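Local coordinates for protein 432aa long hypothetical deoxyribodipyrimidine photolyase (Sulfolobus tokodaii, PDB 2E0I) that probably repairs ultraviolet-induced cyclobutane pyrimidine dimers in DNA with light energy, carrying two FAD molecules, one of them probably a light-harvesting antenna, at residues A[32-38]-A[74-80]; A[362-368]-A[414-418]; A[368-372]-A[396-400]. All blocks are in the same frame, centred on the assembly; numbering follows the deposited sequence.

Contact 1: A[32-38]-A[74-80]; sequences VFIADPR and VFFGEAE. With FAD (flavin-adenine dinucleotide), chain F.
With its chain bent at chi3 (-66°), R38 turns its guanidinium back so that it meets D36 along one side and E80 at its end; chi1 of E80 (46°) sets CG between backbone N and carbonyl carbon, and a further bend at chi2 brings the carboxylate to the arginine. R38 NH1 reaches E80 OE2 at 2.9 Å and NH2 reaches OE1, each oxygen being met from above the carboxylate plane. The grip on D36 is side-on and nearly flat: R38 NH2 bonds D36 OD1 at 2.6 Å and NE bonds OD2, both through syn lone pairs. D36 OD2 also caps the helix that follows by accepting from R38 N. The E78 carboxylate, whose closer mate is K81, lies stacked on the guanidinium with the planes 9° apart, and E80 OE2 has a second cation in K109. This network of opposite charges would probably keep all four groups ionised.

Before the network in the chain, strands 32-35 and 74-76 run parallel, F75 N bonding F33 O, A35 N bonding F75 O and G77 N closing on A35 O at 2.9 Å. Past the strand end, P37 CD sits over one face of the F76 ring, toward its rim. The flavin is read by backbone atoms: FAD N3 donates to I34 O at 2.8 Å and D36 N to FAD O4 at 3.1 Å, while F33 CZ comes within 3.3 Å of N3. The N-terminal Rossmann-like α/β domain is where photolyases bind their antenna chromophore, and FAD at the ends of its parallel strands is consistent with a light-harvesting role.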
loop_
_atom_site.group_PDB
_atom_site.type_symbol
_atom_site.label_atom_id
_atom_site.label_comp_id
_atom_site.label_asym_id
_atom_site.label_seq_id
_atom_site.Cartn_x
_atom_site.Cartn_y
_atom_site.Cartn_z
ATOM N N VAL A 32 -1.767 -13.416 -18.639
ATOM C CA VAL A 32 -0.418 -12.887 -18.726
ATOM C C VAL A 32 0.002 -11.986 -17.580
ATOM O O VAL A 32 -0.817 -11.287 -16.999
ATOM C CB VAL A 32 -0.266 -12.070 -20.043
ATOM C CG1 VAL A 32 0.946 -11.158 -19.983
ATOM C CG2 VAL A 32 -0.158 -13.007 -21.228
ATOM N N PHE A 33 1.287 -12.036 -17.243
ATOM C CA PHE A 33 1.859 -11.135 -16.245
ATOM C C PHE A 33 3.188 -10.664 -16.828
ATOM O O PHE A 33 4.007 -11.477 -17.261
ATOM C CB PHE A 33 2.122 -11.782 -14.896
ATOM C CG PHE A 33 2.791 -10.850 -13.930
ATOM C CD1 PHE A 33 4.184 -10.846 -13.789
ATOM C CD2 PHE A 33 2.042 -9.914 -13.214
ATOM C CE1 PHE A 33 4.833 -9.918 -12.943
ATOM C CE2 PHE A 33 2.674 -8.978 -12.365
ATOM C CZ PHE A 33 4.074 -8.981 -12.231
ATOM N N ILE A 34 3.390 -9.352 -16.855
ATOM C CA ILE A 34 4.599 -8.789 -17.410
ATOM C C ILE A 34 5.505 -8.224 -16.333
ATOM O O ILE A 34 5.120 -7.300 -15.611
ATOM C CB ILE A 34 4.259 -7.660 -18.401
ATOM C CG1 ILE A 34 3.417 -8.219 -19.551
ATOM C CG2 ILE A 34 5.539 -7.009 -18.912
ATOM C CD1 ILE A 34 2.909 -7.170 -20.495
ATOM N N ALA A 35 6.706 -8.790 -16.228
ATOM C CA ALA A 35 7.700 -8.329 -15.257
ATOM C C ALA A 35 8.347 -7.095 -15.891
ATOM O O ALA A 35 9.098 -7.211 -16.861
ATOM C CB ALA A 35 8.736 -9.409 -15.011
ATOM N N ASP A 36 8.037 -5.921 -15.342
ATOM C CA ASP A 36 8.529 -4.655 -15.871
ATOM C C ASP A 36 9.774 -4.147 -15.148
ATOM O O ASP A 36 9.747 -3.866 -13.945
ATOM C CB ASP A 36 7.403 -3.614 -15.808
ATOM C CG ASP A 36 7.731 -2.333 -16.570
ATOM O OD1 ASP A 36 6.797 -1.741 -17.173
ATOM O OD2 ASP A 36 8.912 -1.905 -16.562
ATOM N N PRO A 37 10.889 -4.018 -15.886
ATOM C CA PRO A 37 12.153 -3.543 -15.321
ATOM C C PRO A 37 12.074 -2.163 -14.652
ATOM O O PRO A 37 12.907 -1.840 -13.815
ATOM C CB PRO A 37 13.100 -3.575 -16.532
ATOM C CG PRO A 37 12.191 -3.324 -17.668
ATOM C CD PRO A 37 11.027 -4.217 -17.339
ATOM N N ARG A 38 11.084 -1.356 -15.032
ATOM C CA ARG A 38 10.916 -0.018 -14.451
ATOM C C ARG A 38 10.396 -0.130 -13.034
ATOM O O ARG A 38 10.511 0.810 -12.254
ATOM C CB ARG A 38 9.931 0.824 -15.275
ATOM C CG ARG A 38 10.430 1.114 -16.674
ATOM C CD ARG A 38 9.383 1.766 -17.536
ATOM N NE ARG A 38 8.271 0.867 -17.786
ATOM C CZ ARG A 38 7.242 1.163 -18.566
ATOM N NH1 ARG A 38 7.189 2.333 -19.178
ATOM N NH2 ARG A 38 6.256 0.291 -18.720
ATOM N N VAL A 74 4.334 -15.677 -18.463
ATOM C CA VAL A 74 5.172 -14.550 -18.066
ATOM C C VAL A 74 6.087 -13.997 -19.154
ATOM O O VAL A 74 6.684 -14.743 -19.928
ATOM C CB VAL A 74 6.034 -14.922 -16.843
ATOM C CG1 VAL A 74 6.865 -13.729 -16.407
ATOM C CG2 VAL A 74 5.136 -15.399 -15.709
ATOM N N PHE A 75 6.191 -12.672 -19.190
ATOM C CA PHE A 75 7.026 -11.958 -20.150
ATOM C C PHE A 75 7.864 -10.948 -19.394
ATOM O O PHE A 75 7.555 -10.621 -18.251
ATOM C CB PHE A 75 6.148 -11.233 -21.162
ATOM C CG PHE A 75 5.369 -12.156 -22.050
ATOM C CD1 PHE A 75 5.936 -12.646 -23.223
ATOM C CD2 PHE A 75 4.080 -12.565 -21.699
ATOM C CE1 PHE A 75 5.235 -13.536 -24.041
ATOM C CE2 PHE A 75 3.362 -13.454 -22.506
ATOM C CZ PHE A 75 3.943 -13.944 -23.684
ATOM N N PHE A 76 8.915 -10.444 -20.023
ATOM C CA PHE A 76 9.772 -9.473 -19.357
ATOM C C PHE A 76 10.000 -8.257 -20.235
ATOM O O PHE A 76 10.158 -8.386 -21.451
ATOM C CB PHE A 76 11.116 -10.115 -18.992
ATOM C CG PHE A 76 12.051 -9.190 -18.275
ATOM C CD1 PHE A 76 11.869 -8.904 -16.923
ATOM C CD2 PHE A 76 13.089 -8.562 -18.965
ATOM C CE1 PHE A 76 12.707 -8.001 -16.264
ATOM C CE2 PHE A 76 13.931 -7.660 -18.321
ATOM C CZ PHE A 76 13.738 -7.378 -16.964
ATOM N N GLY A 77 10.017 -7.081 -19.607
ATOM C CA GLY A 77 10.234 -5.836 -20.326
ATOM C C GLY A 77 9.207 -4.773 -19.982
ATOM O O GLY A 77 8.355 -4.975 -19.121
ATOM N N GLU A 78 9.286 -3.623 -20.641
ATOM C CA GLU A 78 8.319 -2.564 -20.399
ATOM C C GLU A 78 7.007 -2.966 -21.062
ATOM O O GLU A 78 6.980 -3.317 -22.237
ATOM C CB GLU A 78 8.833 -1.237 -20.970
ATOM C CG GLU A 78 10.149 -0.768 -20.339
ATOM C CD GLU A 78 10.601 0.595 -20.841
ATOM O OE1 GLU A 78 11.766 0.964 -20.571
ATOM O OE2 GLU A 78 9.797 1.299 -21.499
ATOM N N ALA A 79 5.921 -2.922 -20.299
ATOM C CA ALA A 79 4.603 -3.300 -20.794
ATOM C C ALA A 79 4.324 -2.950 -22.258
ATOM O O ALA A 79 4.040 -3.839 -23.062
ATOM C CB ALA A 79 3.538 -2.689 -19.913
ATOM N N GLU A 80 4.389 -1.664 -22.599
ATOM C CA GLU A 80 4.125 -1.240 -23.973
ATOM C C GLU A 80 5.009 -1.959 -25.001
ATOM O O GLU A 80 4.515 -2.410 -26.039
ATOM C CB GLU A 80 4.277 0.291 -24.118
ATOM C CG GLU A 80 5.519 0.897 -23.470
ATOM C CD GLU A 80 5.289 1.243 -22.013
ATOM O OE1 GLU A 80 4.795 0.368 -21.266
ATOM O OE2 GLU A 80 5.601 2.392 -21.615
HETATM P PA FAD F . 4.837 1.000 -8.780
HETATM O O1A FAD F . 4.597 1.633 -7.464
HETATM O O2A FAD F . 5.715 -0.167 -9.010
HETATM O O5B FAD F . 5.832 2.134 -9.346
HETATM C C5B FAD F . 6.168 2.176 -10.737
HETATM C C4B FAD F . 7.018 3.404 -11.078
HETATM O O4B FAD F . 6.549 4.509 -10.281
HETATM C C3B FAD F . 8.483 3.201 -10.688
HETATM O O3B FAD F . 9.309 4.079 -11.459
HETATM C C2B FAD F . 8.459 3.640 -9.225
HETATM O O2B FAD F . 9.775 4.032 -8.826
HETATM C C1B FAD F . 7.584 4.887 -9.356
HETATM N N9A FAD F . 7.022 5.307 -8.049
HETATM C C8A FAD F . 6.353 4.529 -7.199
HETATM N N7A FAD F . 5.952 5.239 -6.149
HETATM C C5A FAD F . 6.367 6.488 -6.327
HETATM C C6A FAD F . 6.234 7.667 -5.603
HETATM N N6A FAD F . 5.609 7.669 -4.430
HETATM N N1A FAD F . 6.768 8.797 -6.089
HETATM C C2A FAD F . 7.423 8.802 -7.238
HETATM N N3A FAD F . 7.570 7.697 -7.950
HETATM C C4A FAD F . 7.055 6.533 -7.532
HETATM N N1 FAD F . 2.997 -4.966 -11.758
HETATM C C2 FAD F . 3.325 -5.523 -13.000
HETATM O O2 FAD F . 2.463 -5.646 -13.868
HETATM N N3 FAD F . 4.650 -5.891 -13.264
HETATM C C4 FAD F . 5.642 -5.693 -12.293
HETATM O O4 FAD F . 6.804 -6.025 -12.528
HETATM C C4X FAD F . 5.315 -5.123 -11.067
HETATM N N5 FAD F . 6.314 -4.860 -10.120
HETATM C C5X FAD F . 5.988 -4.264 -8.895
HETATM C C6 FAD F . 6.999 -3.926 -8.000
HETATM C C7 FAD F . 6.699 -3.249 -6.821
HETATM C C7M FAD F . 7.830 -2.884 -5.856
HETATM C C8 FAD F . 5.377 -2.915 -6.538
HETATM C C8M FAD F . 5.013 -2.171 -5.252
HETATM C C9 FAD F . 4.366 -3.261 -7.430
HETATM C C9A FAD F . 4.664 -3.937 -8.611
HETATM N N10 FAD F . 3.659 -4.241 -9.543
HETATM C C10 FAD F . 3.996 -4.765 -10.798
HETATM C "C1'" FAD F . 2.239 -3.934 -9.250
HETATM C "C2'" FAD F . 1.873 -2.478 -9.536
HETATM O "O2'" FAD F . 1.288 -1.895 -8.367
HETATM C "C3'" FAD F . 0.904 -2.389 -10.719
HETATM O "O3'" FAD F . 1.550 -2.867 -11.902
HETATM C "C4'" FAD F . 0.441 -0.947 -10.937
HETATM O "O4'" FAD F . -0.619 -0.937 -11.898
HETATM C "C5'" FAD F . 1.595 -0.073 -11.437
HETATM O "O5'" FAD F . 1.480 1.270 -10.959
HETATM P P FAD F . 2.216 1.701 -9.593
HETATM O O1P FAD F . 2.119 3.175 -9.496
HETATM O O2P FAD F . 1.705 0.884 -8.470
HETATM O O3P FAD F . 3.743 1.313 -9.922
#

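Contact 2: A[362-368]-A[414-418]; sequences FRVFNPW and WLERV
One face of the W414 indole carries N366 and P367. P367 CD stands over the five-membered ring, 3.6 Å from its centroid and 21° off the normal, and N366 CA takes the same face above the six-membered ring, 4.0 Å from that centroid; both are CH-pi contacts. Since chi1 of W414 (76°) puts CG between backbone N and carbonyl carbon, the ring is laid against its own helix, and L415 CB backs its other face. The N366 side chain runs across the indole roughly at right angles, its amide plane tilted from the ring, with ND2 near CZ2, while OD1 caps the helix at K369 N.

Round the rim the partners change. V364 CG2 meets the edge at CZ3, 4.0 Å away, and the same methyl packs against V418 CG1 at 3.5 Å. V418 CG1, one turn beyond W414, also touches the edge of the F362 ring at CE1. W368 and W414 lie alongside one another, pointing opposite ways, the centroids of their five-membered rings 5.5 Å apart and the planes inclined at 58°, with W414 NE1 at the edge of the W368 indole. Y291 joins the cluster through its hydroxyl, bonded to W414 N, and V418 also rests on F317 and V322 of helix 309-322. The arrangement is a proline-tryptophan CH-pi contact within an aromatic cluster, fastening the start of C-terminal helix 414-427 to the entry of helix 367-374 in the helical FAD-binding domain.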
loop_
_atom_site.group_PDB
_atom_site.type_symbol
_atom_site.label_atom_id
_atom_site.label_comp_id
_atom_site.label_asym_id
_atom_site.label_seq_id
_atom_site.Cartn_x
_atom_site.Cartn_y
_atom_site.Cartn_z
ATOM N N PHE A 362 -3.578 21.636 12.067
ATOM C CA PHE A 362 -2.205 21.252 12.376
ATOM C C PHE A 362 -2.247 20.314 13.576
ATOM O O PHE A 362 -2.161 20.737 14.727
ATOM C CB PHE A 362 -1.351 22.480 12.689
ATOM C CG PHE A 362 0.109 22.169 12.872
ATOM C CD1 PHE A 362 0.582 21.662 14.077
ATOM C CD2 PHE A 362 1.011 22.366 11.831
ATOM C CE1 PHE A 362 1.929 21.360 14.244
ATOM C CE2 PHE A 362 2.360 22.069 11.984
ATOM C CZ PHE A 362 2.820 21.565 13.192
ATOM N N ARG A 363 -2.388 19.028 13.286
ATOM C CA ARG A 363 -2.476 18.004 14.311
ATOM C C ARG A 363 -1.135 17.647 14.936
ATOM O O ARG A 363 -0.124 17.540 14.243
ATOM C CB ARG A 363 -3.122 16.760 13.708
ATOM C CG ARG A 363 -3.466 15.689 14.707
ATOM C CD ARG A 363 -4.583 14.837 14.154
ATOM N NE ARG A 363 -5.618 15.687 13.564
ATOM C CZ ARG A 363 -6.880 15.319 13.367
ATOM N NH1 ARG A 363 -7.287 14.103 13.714
ATOM N NH2 ARG A 363 -7.738 16.177 12.829
ATOM N N VAL A 364 -1.135 17.465 16.253
ATOM C CA VAL A 364 0.077 17.110 16.982
ATOM C C VAL A 364 -0.191 16.026 18.025
ATOM O O VAL A 364 -1.257 15.989 18.628
ATOM C CB VAL A 364 0.684 18.339 17.685
ATOM C CG1 VAL A 364 -0.322 18.953 18.609
ATOM C CG2 VAL A 364 1.912 17.931 18.462
ATOM N N PHE A 365 0.780 15.140 18.224
ATOM C CA PHE A 365 0.657 14.053 19.191
ATOM C C PHE A 365 1.780 14.126 20.213
ATOM O O PHE A 365 2.888 14.564 19.907
ATOM C CB PHE A 365 0.740 12.692 18.496
ATOM C CG PHE A 365 -0.364 12.436 17.524
ATOM C CD1 PHE A 365 -1.677 12.301 17.964
ATOM C CD2 PHE A 365 -0.095 12.327 16.160
ATOM C CE1 PHE A 365 -2.711 12.060 17.061
ATOM C CE2 PHE A 365 -1.118 12.088 15.245
ATOM C CZ PHE A 365 -2.430 11.952 15.696
ATOM N N ASN A 366 1.494 13.691 21.432
ATOM C CA ASN A 366 2.503 13.678 22.472
ATOM C C ASN A 366 3.106 12.278 22.481
ATOM O O ASN A 366 2.466 11.315 22.897
ATOM C CB ASN A 366 1.881 13.971 23.829
ATOM C CG ASN A 366 2.916 14.101 24.914
ATOM O OD1 ASN A 366 3.845 13.290 25.008
ATOM N ND2 ASN A 366 2.767 15.124 25.746
ATOM N N PRO A 367 4.350 12.145 22.015
ATOM C CA PRO A 367 5.021 10.847 21.975
ATOM C C PRO A 367 4.864 10.034 23.244
ATOM O O PRO A 367 4.439 8.887 23.204
ATOM C CB PRO A 367 6.470 11.223 21.715
ATOM C CG PRO A 367 6.337 12.431 20.854
ATOM C CD PRO A 367 5.249 13.214 21.544
ATOM N N TRP A 368 5.199 10.632 24.377
ATOM C CA TRP A 368 5.122 9.928 25.644
ATOM C C TRP A 368 3.705 9.593 26.071
ATOM O O TRP A 368 3.450 8.501 26.570
ATOM C CB TRP A 368 5.838 10.741 26.717
ATOM C CG TRP A 368 7.199 11.129 26.271
ATOM C CD1 TRP A 368 7.567 12.322 25.736
ATOM C CD2 TRP A 368 8.357 10.276 26.197
ATOM N NE1 TRP A 368 8.878 12.273 25.324
ATOM C CE2 TRP A 368 9.388 11.030 25.594
ATOM C CE3 TRP A 368 8.619 8.950 26.579
ATOM C CZ2 TRP A 368 10.666 10.504 25.357
ATOM C CZ3 TRP A 368 9.894 8.424 26.345
ATOM C CH2 TRP A 368 10.898 9.204 25.738
ATOM N N TRP A 414 10.683 16.877 21.709
ATOM C CA TRP A 414 9.577 17.035 20.780
ATOM C C TRP A 414 8.783 18.332 20.950
ATOM O O TRP A 414 8.449 18.987 19.969
ATOM C CB TRP A 414 8.629 15.840 20.881
ATOM C CG TRP A 414 7.770 15.876 22.094
ATOM C CD1 TRP A 414 8.128 15.539 23.366
ATOM C CD2 TRP A 414 6.417 16.341 22.165
ATOM N NE1 TRP A 414 7.083 15.767 24.226
ATOM C CE2 TRP A 414 6.020 16.260 23.515
ATOM C CE3 TRP A 414 5.505 16.821 21.216
ATOM C CZ2 TRP A 414 4.746 16.641 23.945
ATOM C CZ3 TRP A 414 4.242 17.199 21.641
ATOM C CH2 TRP A 414 3.873 17.107 22.996
ATOM N N LEU A 415 8.492 18.715 22.188
ATOM C CA LEU A 415 7.705 19.914 22.432
ATOM C C LEU A 415 8.277 21.179 21.795
ATOM O O LEU A 415 7.562 21.892 21.095
ATOM C CB LEU A 415 7.506 20.111 23.937
ATOM C CG LEU A 415 6.282 20.934 24.368
ATOM C CD1 LEU A 415 6.506 22.394 24.060
ATOM C CD2 LEU A 415 5.031 20.426 23.665
ATOM N N GLU A 416 9.554 21.466 22.031
ATOM C CA GLU A 416 10.176 22.658 21.448
ATOM C C GLU A 416 10.148 22.580 19.925
ATOM O O GLU A 416 9.815 23.552 19.246
ATOM C CB GLU A 416 11.628 22.787 21.890
ATOM C CG GLU A 416 11.845 22.921 23.383
ATOM C CD GLU A 416 13.332 22.916 23.752
ATOM O OE1 GLU A 416 14.038 21.938 23.397
ATOM O OE2 GLU A 416 13.798 23.888 24.392
ATOM N N ARG A 417 10.515 21.418 19.396
ATOM C CA ARG A 417 10.539 21.194 17.955
ATOM C C ARG A 417 9.165 21.426 17.324
ATOM O O ARG A 417 9.031 22.218 16.402
ATOM C CB ARG A 417 10.989 19.760 17.642
ATOM C CG ARG A 417 12.343 19.345 18.216
ATOM C CD ARG A 417 13.510 19.997 17.505
ATOM N NE ARG A 417 13.480 19.763 16.067
ATOM C CZ ARG A 417 14.555 19.800 15.281
ATOM N NH1 ARG A 417 15.749 20.056 15.801
ATOM N NH2 ARG A 417 14.435 19.593 13.973
ATOM N N VAL A 418 8.150 20.725 17.826
ATOM C CA VAL A 418 6.795 20.848 17.294
ATOM C C VAL A 418 6.346 22.298 17.233
ATOM O O VAL A 418 5.667 22.696 16.289
ATOM C CB VAL A 418 5.764 20.056 18.133
ATOM C CG1 VAL A 418 4.382 20.219 17.529
ATOM C CG2 VAL A 418 6.127 18.586 18.168
#

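Contact 3: A[368-372]-A[396-400]; sequences WKQQE and IHSIY
Q371 NE2 is the donor that joins the two segments, sending one bond to H397 ND1 and another to I396 O. The bond to ND1 is 3.3 Å long and almost straight at 174°, with the acceptor in the amide plane although the donor is tilted from the imidazole plane. The bond to I396 O is more bent, 138° at the hydrogen, and arrives above the carbonyl plane. Q371 OE1 accepts from I293 N, so both ends of the amide are used and its flip is fixed. Accepting at ND1 implies that the imidazole proton is on NE2, which bonds P376 O; H397 is thus held at both nitrogens. E372 CA lies over the imidazole face, 4.0 Å from its centroid, and E372 OE1 is near H397 CB.

The apolar half belongs to W368. Y400 presents its CD2 edge to the centre of the indole face, 3.6 Å from W368 CD2, in an edge-to-face pair with planes at 69°. I399 CG2 meets the indole edge at CZ3, 3.8 Å away. With W368 cut back to an alanine, the Y400 edge would probably lose its aromatic face and I399 CG2 its neighbour. The contact sets one flank of helix 367-374 against the loop that follows helix 393-396, with P292 at the head of helix 292-304 touching W368, Q371, I396 and I399, and I381 of helix 379-384 packing on Q371 and I396.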
loop_
_atom_site.group_PDB
_atom_site.type_symbol
_atom_site.label_atom_id
_atom_site.label_comp_id
_atom_site.label_asym_id
_atom_site.label_seq_id
_atom_site.Cartn_x
_atom_site.Cartn_y
_atom_site.Cartn_z
ATOM N N TRP A 368 5.199 10.632 24.377
ATOM C CA TRP A 368 5.122 9.928 25.644
ATOM C C TRP A 368 3.705 9.593 26.071
ATOM O O TRP A 368 3.450 8.501 26.570
ATOM C CB TRP A 368 5.838 10.741 26.717
ATOM C CG TRP A 368 7.199 11.129 26.271
ATOM C CD1 TRP A 368 7.567 12.322 25.736
ATOM C CD2 TRP A 368 8.357 10.276 26.197
ATOM N NE1 TRP A 368 8.878 12.273 25.324
ATOM C CE2 TRP A 368 9.388 11.030 25.594
ATOM C CE3 TRP A 368 8.619 8.950 26.579
ATOM C CZ2 TRP A 368 10.666 10.504 25.357
ATOM C CZ3 TRP A 368 9.894 8.424 26.345
ATOM C CH2 TRP A 368 10.898 9.204 25.738
ATOM N N LYS A 369 2.782 10.525 25.880
ATOM C CA LYS A 369 1.398 10.273 26.246
ATOM C C LYS A 369 0.854 9.144 25.386
ATOM O O LYS A 369 0.242 8.196 25.881
ATOM C CB LYS A 369 0.554 11.538 26.054
ATOM C CG LYS A 369 0.397 12.349 27.324
ATOM C CD LYS A 369 -0.330 13.658 27.091
ATOM C CE LYS A 369 -0.837 14.233 28.417
ATOM N NZ LYS A 369 0.204 14.212 29.502
ATOM N N GLN A 370 1.102 9.259 24.090
ATOM C CA GLN A 370 0.665 8.283 23.109
ATOM C C GLN A 370 1.244 6.908 23.451
ATOM O O GLN A 370 0.521 5.913 23.536
ATOM C CB GLN A 370 1.144 8.725 21.724
ATOM C CG GLN A 370 0.246 8.308 20.584
ATOM C CD GLN A 370 -1.030 9.104 20.548
ATOM O OE1 GLN A 370 -1.922 8.843 19.742
ATOM N NE2 GLN A 370 -1.125 10.090 21.425
ATOM N N GLN A 371 2.558 6.872 23.643
ATOM C CA GLN A 371 3.270 5.647 23.978
ATOM C C GLN A 371 2.653 4.945 25.179
ATOM O O GLN A 371 2.466 3.725 25.174
ATOM C CB GLN A 371 4.737 5.961 24.285
ATOM C CG GLN A 371 5.526 4.770 24.797
ATOM C CD GLN A 371 6.976 5.103 25.084
ATOM O OE1 GLN A 371 7.726 5.484 24.189
ATOM N NE2 GLN A 371 7.378 4.958 26.340
ATOM N N GLU A 372 2.335 5.728 26.204
ATOM C CA GLU A 372 1.778 5.196 27.437
ATOM C C GLU A 372 0.330 4.741 27.345
ATOM O O GLU A 372 -0.098 3.875 28.106
ATOM C CB GLU A 372 1.923 6.229 28.549
ATOM C CG GLU A 372 1.492 5.727 29.904
ATOM C CD GLU A 372 2.078 6.549 31.030
ATOM O OE1 GLU A 372 3.325 6.597 31.130
ATOM O OE2 GLU A 372 1.301 7.142 31.813
ATOM N N ILE A 396 10.336 2.747 31.226
ATOM C CA ILE A 396 10.299 2.943 29.780
ATOM C C ILE A 396 9.432 4.141 29.394
ATOM O O ILE A 396 9.800 4.911 28.507
ATOM C CB ILE A 396 9.777 1.680 29.061
ATOM C CG1 ILE A 396 10.819 0.565 29.152
ATOM C CG2 ILE A 396 9.477 1.986 27.603
ATOM C CD1 ILE A 396 10.372 -0.731 28.544
ATOM N N HIS A 397 8.293 4.300 30.066
ATOM C CA HIS A 397 7.389 5.409 29.791
ATOM C C HIS A 397 7.929 6.750 30.284
ATOM O O HIS A 397 7.287 7.793 30.105
ATOM C CB HIS A 397 6.024 5.163 30.427
ATOM C CG HIS A 397 5.280 4.015 29.829
ATOM N ND1 HIS A 397 5.143 3.848 28.468
ATOM C CD2 HIS A 397 4.630 2.977 30.403
ATOM C CE1 HIS A 397 4.442 2.754 28.230
ATOM N NE2 HIS A 397 4.119 2.206 29.387
ATOM N N SER A 398 9.105 6.731 30.901
ATOM C CA SER A 398 9.712 7.954 31.416
ATOM C C SER A 398 11.197 7.891 31.163
ATOM O O SER A 398 11.964 8.660 31.737
ATOM C CB SER A 398 9.478 8.067 32.920
ATOM O OG SER A 398 8.114 7.880 33.230
ATOM N N ILE A 399 11.591 6.966 30.299
ATOM C CA ILE A 399 12.992 6.742 29.979
ATOM C C ILE A 399 13.764 8.009 29.596
ATOM O O ILE A 399 14.984 7.973 29.409
ATOM C CB ILE A 399 13.119 5.686 28.864
ATOM C CG1 ILE A 399 14.487 5.022 28.934
ATOM C CG2 ILE A 399 12.905 6.329 27.507
ATOM C CD1 ILE A 399 14.594 3.820 28.064
ATOM N N TYR A 400 13.053 9.129 29.484
ATOM C CA TYR A 400 13.693 10.398 29.149
ATOM C C TYR A 400 14.308 10.997 30.415
ATOM O O TYR A 400 15.148 11.890 30.344
ATOM C CB TYR A 400 12.673 11.370 28.537
ATOM C CG TYR A 400 11.466 11.643 29.408
ATOM C CD1 TYR A 400 11.551 12.501 30.502
ATOM C CD2 TYR A 400 10.243 11.027 29.145
ATOM C CE1 TYR A 400 10.449 12.742 31.317
ATOM C CE2 TYR A 400 9.134 11.259 29.956
ATOM C CZ TYR A 400 9.244 12.119 31.042
ATOM O OH TYR A 400 8.153 12.361 31.854
#

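Contact 1 lies in the α/β part of the protein, about 45 Å from contact 2 and 48 Å from contact 3 between centres, on the other side of the chain's centre. It is a buried strand pairing with a charge network and a cofactor at its end. Contacts 2 and 3 are partly buried and belong to the helical FAD-binding domain, where they share W368 and helix 367-374; their centres are about 13 Å apart. Contact 2 is almost wholly aromatic and aliphatic, whereas contact 3 adds a buried glutamine-histidine pair. Backbone bonds pair the strands of contact 1, with salt bridges beyond them; the other two depend on side chains, one of which also takes a backbone carbonyl.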